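Local coordinates for protein Amuc_1102 (PDB 7DSZ) that is of unestablished function but adopts an immunoglobulin-like fold related to archaeal type IV pilus proteins, and so is probably a pilus-associated component, at residues F78-V83 with Y175-K180; K50-E55 with G131-Y136; Y91-K96 with E159-I164. One frame throughout, in Å; residues are numbered along the deposited sequence.

Contact 1: F78-V83 with Y175-K180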
loop_
_atom_site.group_PDB
_atom_site.type_symbol
_atom_site.label_atom_id
_atom_site.label_comp_id
_atom_site.label_asym_id
_atom_site.label_seq_id
_atom_site.Cartn_x
_atom_site.Cartn_y
_atom_site.Cartn_z
ATOM N N PHE C 78 -12.504 12.206 9.414
ATOM C CA PHE C 78 -12.706 11.669 10.750
ATOM C C PHE C 78 -11.869 12.450 11.755
ATOM O O PHE C 78 -10.691 12.710 11.508
ATOM C CB PHE C 78 -12.298 10.200 10.820
ATOM C CG PHE C 78 -13.142 9.284 9.973
ATOM C CD1 PHE C 78 -12.865 9.145 8.619
ATOM C CD2 PHE C 78 -14.178 8.558 10.530
ATOM C CE1 PHE C 78 -13.617 8.286 7.830
ATOM C CE2 PHE C 78 -14.947 7.693 9.755
ATOM C CZ PHE C 78 -14.659 7.554 8.406
ATOM N N TYR C 79 -12.476 12.784 12.895
ATOM C CA TYR C 79 -11.806 13.467 13.998
ATOM C C TYR C 79 -12.046 12.661 15.257
ATOM O O TYR C 79 -13.202 12.432 15.637
ATOM C CB TYR C 79 -12.343 14.890 14.200
ATOM C CG TYR C 79 -12.314 15.749 12.962
ATOM C CD1 TYR C 79 -13.388 15.752 12.080
ATOM C CD2 TYR C 79 -11.231 16.571 12.685
ATOM C CE1 TYR C 79 -13.382 16.538 10.951
ATOM C CE2 TYR C 79 -11.212 17.365 11.549
ATOM C CZ TYR C 79 -12.296 17.340 10.685
ATOM O OH TYR C 79 -12.308 18.121 9.548
ATOM N N ILE C 80 -10.969 12.257 15.921
ATOM C CA ILE C 80 -11.057 11.465 17.137
ATOM C C ILE C 80 -10.151 12.102 18.183
ATOM O O ILE C 80 -8.988 12.412 17.903
ATOM C CB ILE C 80 -10.680 9.993 16.882
ATOM C CG1 ILE C 80 -11.755 9.332 16.002
ATOM C CG2 ILE C 80 -10.518 9.241 18.205
ATOM C CD1 ILE C 80 -11.316 8.050 15.292
ATOM N N ALA C 81 -10.696 12.303 19.383
ATOM C CA ALA C 81 -9.969 12.928 20.481
ATOM C C ALA C 81 -9.793 11.934 21.618
ATOM O O ALA C 81 -10.756 11.277 22.039
ATOM C CB ALA C 81 -10.698 14.192 20.968
ATOM N N VAL C 82 -8.554 11.817 22.104
ATOM C CA VAL C 82 -8.207 10.964 23.232
ATOM C C VAL C 82 -7.303 11.765 24.164
ATOM O O VAL C 82 -6.692 12.761 23.771
ATOM C CB VAL C 82 -7.502 9.650 22.793
ATOM C CG1 VAL C 82 -8.364 8.887 21.789
ATOM C CG2 VAL C 82 -6.130 9.952 22.181
ATOM N N VAL C 83 -7.220 11.308 25.413
ATOM C CA VAL C 83 -6.283 11.907 26.359
ATOM C C VAL C 83 -4.866 11.494 25.988
ATOM O O VAL C 83 -4.593 10.305 25.774
ATOM C CB VAL C 83 -6.617 11.477 27.794
ATOM C CG1 VAL C 83 -5.560 12.011 28.763
ATOM C CG2 VAL C 83 -8.017 11.950 28.191
ATOM N N TYR C 175 0.072 8.270 16.434
ATOM C CA TYR C 175 -1.133 7.470 16.644
ATOM C C TYR C 175 -1.974 7.474 15.365
ATOM O O TYR C 175 -3.112 7.956 15.368
ATOM C CB TYR C 175 -1.965 7.986 17.808
ATOM C CG TYR C 175 -1.261 8.160 19.124
ATOM C CD1 TYR C 175 -0.463 9.278 19.373
ATOM C CD2 TYR C 175 -1.458 7.251 20.140
ATOM C CE1 TYR C 175 0.159 9.452 20.601
ATOM C CE2 TYR C 175 -0.855 7.418 21.371
ATOM C CZ TYR C 175 -0.046 8.512 21.588
ATOM O OH TYR C 175 0.551 8.666 22.818
ATOM N N PRO C 176 -1.424 7.012 14.248
ATOM C CA PRO C 176 -2.063 7.300 12.958
ATOM C C PRO C 176 -3.387 6.563 12.790
ATOM O O PRO C 176 -3.497 5.358 13.044
ATOM C CB PRO C 176 -1.022 6.841 11.926
ATOM C CG PRO C 176 -0.108 5.923 12.655
ATOM C CD PRO C 176 -0.133 6.309 14.103
ATOM N N LEU C 177 -4.395 7.320 12.380
ATOM C CA LEU C 177 -5.651 6.745 11.932
ATOM C C LEU C 177 -5.443 6.147 10.557
ATOM O O LEU C 177 -4.821 6.768 9.693
ATOM C CB LEU C 177 -6.721 7.824 11.860
ATOM C CG LEU C 177 -7.401 8.162 13.175
ATOM C CD1 LEU C 177 -8.331 9.355 12.952
ATOM C CD2 LEU C 177 -8.156 6.929 13.656
ATOM N N LEU C 178 -5.967 4.944 10.347
ATOM C CA LEU C 178 -5.717 4.213 9.121
ATOM C C LEU C 178 -7.028 3.985 8.384
ATOM O O LEU C 178 -8.073 3.804 9.007
ATOM C CB LEU C 178 -5.081 2.878 9.429
ATOM C CG LEU C 178 -3.786 3.008 10.243
ATOM C CD1 LEU C 178 -3.378 1.642 10.787
ATOM C CD2 LEU C 178 -2.711 3.544 9.333
ATOM N N ASN C 179 -6.961 4.000 7.060
ATOM C CA ASN C 179 -8.131 3.553 6.310
ATOM C C ASN C 179 -8.066 2.032 6.175
ATOM O O ASN C 179 -7.064 1.387 6.508
ATOM C CB ASN C 179 -8.256 4.309 4.963
ATOM C CG ASN C 179 -7.258 3.839 3.877
ATOM O OD1 ASN C 179 -6.974 2.667 3.731
ATOM N ND2 ASN C 179 -6.767 4.790 3.083
ATOM N N LYS C 180 -9.178 1.448 5.712
ATOM C CA LYS C 180 -9.310 -0.000 5.720
ATOM C C LYS C 180 -8.230 -0.678 4.889
ATOM O O LYS C 180 -7.745 -1.756 5.258
ATOM C CB LYS C 180 -10.716 -0.380 5.213
ATOM C CG LYS C 180 -10.978 -1.866 5.143
ATOM C CD LYS C 180 -12.491 -2.103 4.943
ATOM C CE LYS C 180 -12.826 -3.587 4.820
ATOM N NZ LYS C 180 -12.437 -4.120 3.483
#
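Ile-80 and Leu-177 meet through methyl groups. In the conformer described here, CD1 of Ile-80 lies 3.7 Å from CD2 of Leu-177 and 4.0 Å from CD1 of Leu-177, so the end of the isoleucine sits against both branches of the leucine fork; a second conformer is modelled, which makes the exact methyl contacts less certain. The first torsion of Ile-80 (chi1 -68°) sets CG1 opposite the carbonyl carbon, and the extended second torsion (chi2 161°) then carries CD1 out to the fork. Phe-78 flanks the pair: its carbonyl O is 4.3 Å from CD1 of Leu-177, a loose approach of a backbone oxygen to a methyl. The backbones stay well separated, 8.7 Å between the CA atoms of Phe-78 and Leu-177, which rules out strand pairing here and leaves the contact mainly to side chains. All three residues are buried. A second layer fixes their places: Ile-80 pairs through its backbone with Leu-94, and Leu-177 also rests on Leu-94 of strand 91-104. This is core packing of the immunoglobulin-like domain, in which the segment following strand 169-171 lays Leu-177 between strand 70-83 of one sheet and Leu-115 of strand 109-115 in the other.

Contact 2: K50-E55 with G131-Y136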
loop_
_atom_site.group_PDB
_atom_site.type_symbol
_atom_site.label_atom_id
_atom_site.label_comp_id
_atom_site.label_asym_id
_atom_site.label_seq_id
_atom_site.Cartn_x
_atom_site.Cartn_y
_atom_site.Cartn_z
ATOM N N LYS C 50 -6.459 -6.953 19.098
ATOM C CA LYS C 50 -7.671 -6.212 18.777
ATOM C C LYS C 50 -7.363 -4.808 18.268
ATOM O O LYS C 50 -6.676 -4.015 18.925
ATOM C CB LYS C 50 -8.607 -6.156 19.982
ATOM C CG LYS C 50 -9.325 -7.480 20.233
ATOM C CD LYS C 50 -10.381 -7.289 21.334
ATOM C CE LYS C 50 -11.022 -8.607 21.767
ATOM N NZ LYS C 50 -11.890 -9.195 20.710
ATOM N N TRP C 51 -7.905 -4.513 17.095
ATOM C CA TRP C 51 -7.859 -3.207 16.474
ATOM C C TRP C 51 -9.079 -2.390 16.886
ATOM O O TRP C 51 -10.151 -2.936 17.134
ATOM C CB TRP C 51 -7.860 -3.373 14.954
ATOM C CG TRP C 51 -6.593 -3.906 14.403
ATOM C CD1 TRP C 51 -6.031 -5.141 14.627
ATOM C CD2 TRP C 51 -5.728 -3.222 13.511
ATOM N NE1 TRP C 51 -4.838 -5.240 13.941
ATOM C CE2 TRP C 51 -4.639 -4.074 13.243
ATOM C CE3 TRP C 51 -5.750 -1.944 12.937
ATOM C CZ2 TRP C 51 -3.589 -3.696 12.414
ATOM C CZ3 TRP C 51 -4.704 -1.572 12.109
ATOM C CH2 TRP C 51 -3.643 -2.447 11.854
ATOM N N ALA C 52 -8.913 -1.069 16.936
ATOM C CA ALA C 52 -10.059 -0.170 17.051
ATOM C C ALA C 52 -10.642 0.057 15.662
ATOM O O ALA C 52 -9.945 0.545 14.764
ATOM C CB ALA C 52 -9.652 1.164 17.676
ATOM N N ASP C 53 -11.904 -0.306 15.473
ATOM C CA ASP C 53 -12.577 -0.168 14.184
ATOM C C ASP C 53 -13.743 0.790 14.389
ATOM O O ASP C 53 -14.738 0.425 15.022
ATOM C CB ASP C 53 -13.039 -1.547 13.692
ATOM C CG ASP C 53 -13.929 -1.494 12.459
ATOM O OD1 ASP C 53 -14.102 -0.426 11.836
ATOM O OD2 ASP C 53 -14.428 -2.572 12.101
ATOM N N PHE C 54 -13.601 2.018 13.883
ATOM C CA PHE C 54 -14.639 3.035 13.999
ATOM C C PHE C 54 -15.533 2.929 12.774
ATOM O O PHE C 54 -15.048 3.058 11.652
ATOM C CB PHE C 54 -14.036 4.440 14.092
ATOM C CG PHE C 54 -13.209 4.680 15.330
ATOM C CD1 PHE C 54 -13.796 5.201 16.482
ATOM C CD2 PHE C 54 -11.846 4.425 15.335
ATOM C CE1 PHE C 54 -13.018 5.444 17.639
ATOM C CE2 PHE C 54 -11.075 4.651 16.469
ATOM C CZ PHE C 54 -11.667 5.171 17.621
ATOM N N GLU C 55 -16.831 2.698 12.984
ATOM C CA GLU C 55 -17.767 2.430 11.892
ATOM C C GLU C 55 -18.875 3.465 11.914
ATOM O O GLU C 55 -19.441 3.723 12.977
ATOM C CB GLU C 55 -18.394 1.044 12.049
ATOM C CG GLU C 55 -17.395 -0.103 12.018
ATOM C CD GLU C 55 -17.170 -0.564 10.608
ATOM O OE1 GLU C 55 -18.184 -0.719 9.876
ATOM O OE2 GLU C 55 -15.996 -0.748 10.217
ATOM N N GLY C 131 -11.933 1.435 29.526
ATOM C CA GLY C 131 -12.586 2.696 29.801
ATOM C C GLY C 131 -13.183 3.338 28.559
ATOM O O GLY C 131 -13.209 2.772 27.460
ATOM N N LYS C 132 -13.702 4.549 28.766
ATOM C CA LYS C 132 -14.156 5.397 27.665
ATOM C C LYS C 132 -12.980 6.247 27.196
ATOM O O LYS C 132 -12.888 7.451 27.452
ATOM C CB LYS C 132 -15.335 6.264 28.095
ATOM C CG LYS C 132 -16.634 5.501 28.245
ATOM C CD LYS C 132 -17.061 4.862 26.933
ATOM C CE LYS C 132 -17.774 3.550 27.195
ATOM N NZ LYS C 132 -18.651 3.644 28.396
ATOM N N TRP C 133 -12.054 5.582 26.505
ATOM C CA TRP C 133 -10.840 6.273 26.106
ATOM C C TRP C 133 -11.049 7.196 24.916
ATOM O O TRP C 133 -10.206 8.060 24.670
ATOM C CB TRP C 133 -9.729 5.263 25.817
ATOM C CG TRP C 133 -10.038 4.197 24.793
ATOM C CD1 TRP C 133 -10.610 2.971 25.020
ATOM C CD2 TRP C 133 -9.719 4.236 23.393
ATOM N NE1 TRP C 133 -10.681 2.256 23.841
ATOM C CE2 TRP C 133 -10.142 3.011 22.830
ATOM C CE3 TRP C 133 -9.118 5.190 22.564
ATOM C CZ2 TRP C 133 -9.985 2.717 21.467
ATOM C CZ3 TRP C 133 -8.965 4.902 21.219
ATOM C CH2 TRP C 133 -9.411 3.680 20.679
ATOM N N VAL C 134 -12.150 7.056 24.188
ATOM C CA VAL C 134 -12.491 7.990 23.120
ATOM C C VAL C 134 -13.292 9.132 23.738
ATOM O O VAL C 134 -14.441 8.943 24.144
ATOM C CB VAL C 134 -13.287 7.302 22.004
ATOM C CG1 VAL C 134 -13.572 8.299 20.887
ATOM C CG2 VAL C 134 -12.537 6.080 21.479
ATOM N N LYS C 135 -12.705 10.325 23.783
ATOM C CA LYS C 135 -13.347 11.456 24.444
ATOM C C LYS C 135 -14.309 12.199 23.525
ATOM O O LYS C 135 -15.435 12.507 23.925
ATOM C CB LYS C 135 -12.282 12.414 24.988
ATOM C CG LYS C 135 -11.431 11.785 26.086
ATOM C CD LYS C 135 -12.301 11.003 27.068
ATOM C CE LYS C 135 -11.456 10.409 28.187
ATOM N NZ LYS C 135 -12.242 9.527 29.089
ATOM N N TYR C 136 -13.882 12.493 22.300
ATOM C CA TYR C 136 -14.731 13.147 21.312
ATOM C C TYR C 136 -14.603 12.448 19.966
ATOM O O TYR C 136 -13.551 11.887 19.643
ATOM C CB TYR C 136 -14.350 14.595 21.128
ATOM C CG TYR C 136 -14.383 15.399 22.408
ATOM C CD1 TYR C 136 -15.581 15.655 23.046
ATOM C CD2 TYR C 136 -13.216 15.892 22.974
ATOM C CE1 TYR C 136 -15.630 16.392 24.213
ATOM C CE2 TYR C 136 -13.253 16.639 24.149
ATOM C CZ TYR C 136 -14.467 16.880 24.757
ATOM O OH TYR C 136 -14.530 17.609 25.918
#
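The hydrophobic interior between the two sheets of the immunoglobulin-like fold is where Ala-52 and Phe-54 meet Trp-133 and Val-134. Their backbones stand apart, the closest CA atoms (Ala-52 and Val-134) being 10.5 Å from each other, and side chains bridge the interval. The indole of Trp-133 reaches in with its six-membered ring: CH2 is 3.9 Å from CB of Ala-52, which lies at the ring edge, in its plane. The same CH2 is 4.1 Å from CZ of Phe-54, the two side chains extending toward each other from opposite sides of the interval. Val-134 supplies CG2, which lies 3.9 Å from CE1 of Phe-54, at the edge of the phenyl and in its plane. That methyl also sits over one face of the Trp-133 indole, 3.6 Å above the plane and toward the rim, so a single branch touches both aromatic groups. With CG1 anti to the backbone N (chi1 -178°), CG2 falls anti to the carbonyl carbon. Ala-52 and Phe-54 both direct their CB atoms at the other segment. Around them, Leu-26 and Leu-28 of strand 18-32 touch Phe-54 and Ala-52, while Leu-115 of strand 109-115 and Ile-123 of helix 117-124 pack on Trp-133.

Contact 3: Y91-K96 with E159-I164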
loop_
_atom_site.group_PDB
_atom_site.type_symbol
_atom_site.label_atom_id
_atom_site.label_comp_id
_atom_site.label_asym_id
_atom_site.label_seq_id
_atom_site.Cartn_x
_atom_site.Cartn_y
_atom_site.Cartn_z
ATOM N N TYR C 91 -5.432 16.819 25.371
ATOM C CA TYR C 91 -6.050 15.871 24.458
ATOM C C TYR C 91 -5.266 15.828 23.157
ATOM O O TYR C 91 -4.701 16.835 22.716
ATOM C CB TYR C 91 -7.507 16.249 24.152
ATOM C CG TYR C 91 -8.453 16.140 25.322
ATOM C CD1 TYR C 91 -8.906 14.908 25.753
ATOM C CD2 TYR C 91 -8.911 17.275 25.986
ATOM C CE1 TYR C 91 -9.776 14.798 26.818
ATOM C CE2 TYR C 91 -9.791 17.174 27.050
ATOM C CZ TYR C 91 -10.216 15.930 27.462
ATOM O OH TYR C 91 -11.083 15.804 28.522
ATOM N N LEU C 92 -5.253 14.650 22.533
ATOM C CA LEU C 92 -4.729 14.478 21.186
ATOM C C LEU C 92 -5.895 14.451 20.206
ATOM O O LEU C 92 -6.875 13.749 20.438
ATOM C CB LEU C 92 -3.925 13.180 21.073
ATOM C CG LEU C 92 -2.678 13.148 21.959
ATOM C CD1 LEU C 92 -1.964 11.813 21.831
ATOM C CD2 LEU C 92 -1.754 14.316 21.601
ATOM N N LYS C 93 -5.787 15.215 19.132
ATOM C CA LYS C 93 -6.776 15.191 18.061
ATOM C C LYS C 93 -6.190 14.416 16.889
ATOM O O LYS C 93 -5.172 14.821 16.317
ATOM C CB LYS C 93 -7.176 16.603 17.641
ATOM C CG LYS C 93 -8.227 16.632 16.539
ATOM C CD LYS C 93 -8.885 18.000 16.404
ATOM C CE LYS C 93 -7.862 19.070 16.045
ATOM N NZ LYS C 93 -8.491 20.426 15.925
ATOM N N LEU C 94 -6.821 13.292 16.559
ATOM C CA LEU C 94 -6.399 12.423 15.471
ATOM C C LEU C 94 -7.305 12.667 14.272
ATOM O O LEU C 94 -8.528 12.743 14.422
ATOM C CB LEU C 94 -6.474 10.956 15.891
ATOM C CG LEU C 94 -5.911 10.638 17.275
ATOM C CD1 LEU C 94 -5.989 9.130 17.498
ATOM C CD2 LEU C 94 -4.472 11.163 17.431
ATOM N N TYR C 95 -6.709 12.792 13.093
ATOM C CA TYR C 95 -7.448 13.176 11.897
ATOM C C TYR C 95 -7.164 12.213 10.760
ATOM O O TYR C 95 -6.023 11.776 10.577
ATOM C CB TYR C 95 -7.059 14.579 11.469
ATOM C CG TYR C 95 -7.583 15.028 10.116
ATOM C CD1 TYR C 95 -8.889 15.501 9.983
ATOM C CD2 TYR C 95 -6.763 15.041 8.994
ATOM C CE1 TYR C 95 -9.371 15.959 8.760
ATOM C CE2 TYR C 95 -7.239 15.492 7.761
ATOM C CZ TYR C 95 -8.549 15.936 7.660
ATOM O OH TYR C 95 -9.022 16.392 6.459
ATOM N N LYS C 96 -8.195 11.914 9.970
ATOM C CA LYS C 96 -7.989 11.106 8.776
ATOM C C LYS C 96 -8.994 11.493 7.703
ATOM O O LYS C 96 -10.186 11.628 7.996
ATOM C CB LYS C 96 -8.125 9.619 9.107
ATOM C CG LYS C 96 -7.871 8.706 7.922
ATOM C CD LYS C 96 -6.400 8.728 7.522
ATOM C CE LYS C 96 -6.060 7.520 6.651
ATOM N NZ LYS C 96 -4.574 7.431 6.400
ATOM N N GLU C 159 -20.344 21.157 19.544
ATOM C CA GLU C 159 -20.667 20.240 18.455
ATOM C C GLU C 159 -19.501 20.097 17.489
ATOM O O GLU C 159 -19.074 18.982 17.182
ATOM C CB GLU C 159 -21.913 20.697 17.701
ATOM C CG GLU C 159 -22.344 19.685 16.640
ATOM C CD GLU C 159 -23.064 20.318 15.466
ATOM O OE1 GLU C 159 -23.421 21.513 15.558
ATOM O OE2 GLU C 159 -23.266 19.620 14.448
ATOM N N LYS C 160 -18.980 21.211 16.988
ATOM C CA LYS C 160 -17.847 21.170 16.066
ATOM C C LYS C 160 -16.539 21.359 16.838
ATOM O O LYS C 160 -15.739 22.257 16.578
ATOM C CB LYS C 160 -18.013 22.213 14.971
ATOM C CG LYS C 160 -19.198 21.977 14.047
ATOM C CD LYS C 160 -19.192 22.990 12.912
ATOM C CE LYS C 160 -20.464 22.912 12.073
ATOM N NZ LYS C 160 -20.518 24.008 11.055
ATOM N N TRP C 161 -16.333 20.449 17.793
ATOM C CA TRP C 161 -15.193 20.536 18.699
ATOM C C TRP C 161 -13.857 20.499 17.969
ATOM O O TRP C 161 -12.863 20.989 18.514
ATOM C CB TRP C 161 -15.263 19.405 19.733
ATOM C CG TRP C 161 -15.228 18.018 19.108
ATOM C CD1 TRP C 161 -16.297 17.228 18.784
ATOM C CD2 TRP C 161 -14.058 17.285 18.734
ATOM N NE1 TRP C 161 -15.857 16.042 18.230
ATOM C CE2 TRP C 161 -14.486 16.055 18.188
ATOM C CE3 TRP C 161 -12.685 17.550 18.802
ATOM C CZ2 TRP C 161 -13.582 15.089 17.709
ATOM C CZ3 TRP C 161 -11.791 16.590 18.332
ATOM C CH2 TRP C 161 -12.245 15.376 17.796
ATOM N N TRP C 162 -13.808 19.947 16.747
ATOM C CA TRP C 162 -12.555 19.898 15.995
ATOM C C TRP C 162 -12.157 21.248 15.411
ATOM O O TRP C 162 -11.075 21.357 14.826
ATOM C CB TRP C 162 -12.655 18.865 14.860
ATOM C CG TRP C 162 -13.846 19.076 13.953
ATOM C CD1 TRP C 162 -13.889 19.808 12.801
ATOM C CD2 TRP C 162 -15.158 18.534 14.134
ATOM N NE1 TRP C 162 -15.160 19.762 12.259
ATOM C CE2 TRP C 162 -15.952 18.982 13.057
ATOM C CE3 TRP C 162 -15.741 17.720 15.112
ATOM C CZ2 TRP C 162 -17.298 18.640 12.927
ATOM C CZ3 TRP C 162 -17.076 17.365 14.979
ATOM C CH2 TRP C 162 -17.841 17.833 13.892
ATOM N N THR C 163 -13.005 22.265 15.532
ATOM C CA THR C 163 -12.690 23.608 15.063
ATOM C C THR C 163 -12.243 24.513 16.203
ATOM O O THR C 163 -11.889 25.669 15.963
ATOM C CB THR C 163 -13.909 24.227 14.362
ATOM O OG1 THR C 163 -14.952 24.427 15.321
ATOM C CG2 THR C 163 -14.426 23.309 13.250
ATOM N N ILE C 164 -12.266 24.010 17.435
ATOM C CA ILE C 164 -11.807 24.766 18.596
ATOM C C ILE C 164 -10.286 24.820 18.583
ATOM O O ILE C 164 -9.614 23.783 18.581
ATOM C CB ILE C 164 -12.314 24.127 19.893
ATOM C CG1 ILE C 164 -13.833 24.233 19.980
ATOM C CG2 ILE C 164 -11.632 24.758 21.104
ATOM C CD1 ILE C 164 -14.413 23.500 21.162
HETATM O O HOH W 1 -9.991 21.031 18.221
#
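Two torsions of Lys-93 deliver its amine to the turn at Trp-161 and Trp-162: CG leaves opposite the backbone N (chi1 -179°), and after a further extended step the chain bends at chi3 (61°), bringing NZ round to the backbone carbonyls. NZ donates to O of Trp-162 at 3.0 Å. The donor stands above the carbonyl plane, 39° out of it, so this bond does not use a lone-pair direction. A water adds a second link, accepting from NZ of Lys-93 at 2.8 Å and donating to both O of Trp-161 and O of Ile-164. The methylene part of the lysine works separately, CD lying 3.8 Å from CZ3 of Trp-161 as the two side chains run antiparallel alongside each other. The carbonyls of Trp-161 and Trp-162 belong to a short 3-10 segment, 161-163, which Ile-164 follows, in the connection between strands 146-152 and 169-171 of the immunoglobulin-like domain; before it, Lys-160 centres an inverse gamma turn, and its carbonyl O takes bonds from both OG1 (2.6 Å) and N of Thr-163. Replacing Lys-93 with a leucine would probably leave the Trp-162 carbonyl without its charged donor and the bridging water without one of its partners. Within the turn, CE3 of Trp-162 lies 3.5 Å above one face of the Trp-161 indole, toward its rim. Trp-161 NE1 bonds to the carbonyl of Gln-137, and the Trp-162 ring stacks on Tyr-79 of strand 70-83.

Strand 70-83 links the three contacts. It is flanked in its sheet by strand 91-104, which carries one side of contact 3, and by strand 134-143, which carries half of contact 2. Centres of contacts 1 and 2 are about 9 Å apart, those of 1 and 3 about 10 Å, those of 2 and 3 about 15 Å. Contacts 1 and 2 also meet directly in the core, where Ile-80, in the conformer given, packs on Phe-54, whereas contact 3 lies on the other face of the sheet. Along the chain, contact 2 alternates with each of the others, while contact 3 falls wholly between the segments of contact 1, so distant parts of the sequence are interlocked in one domain.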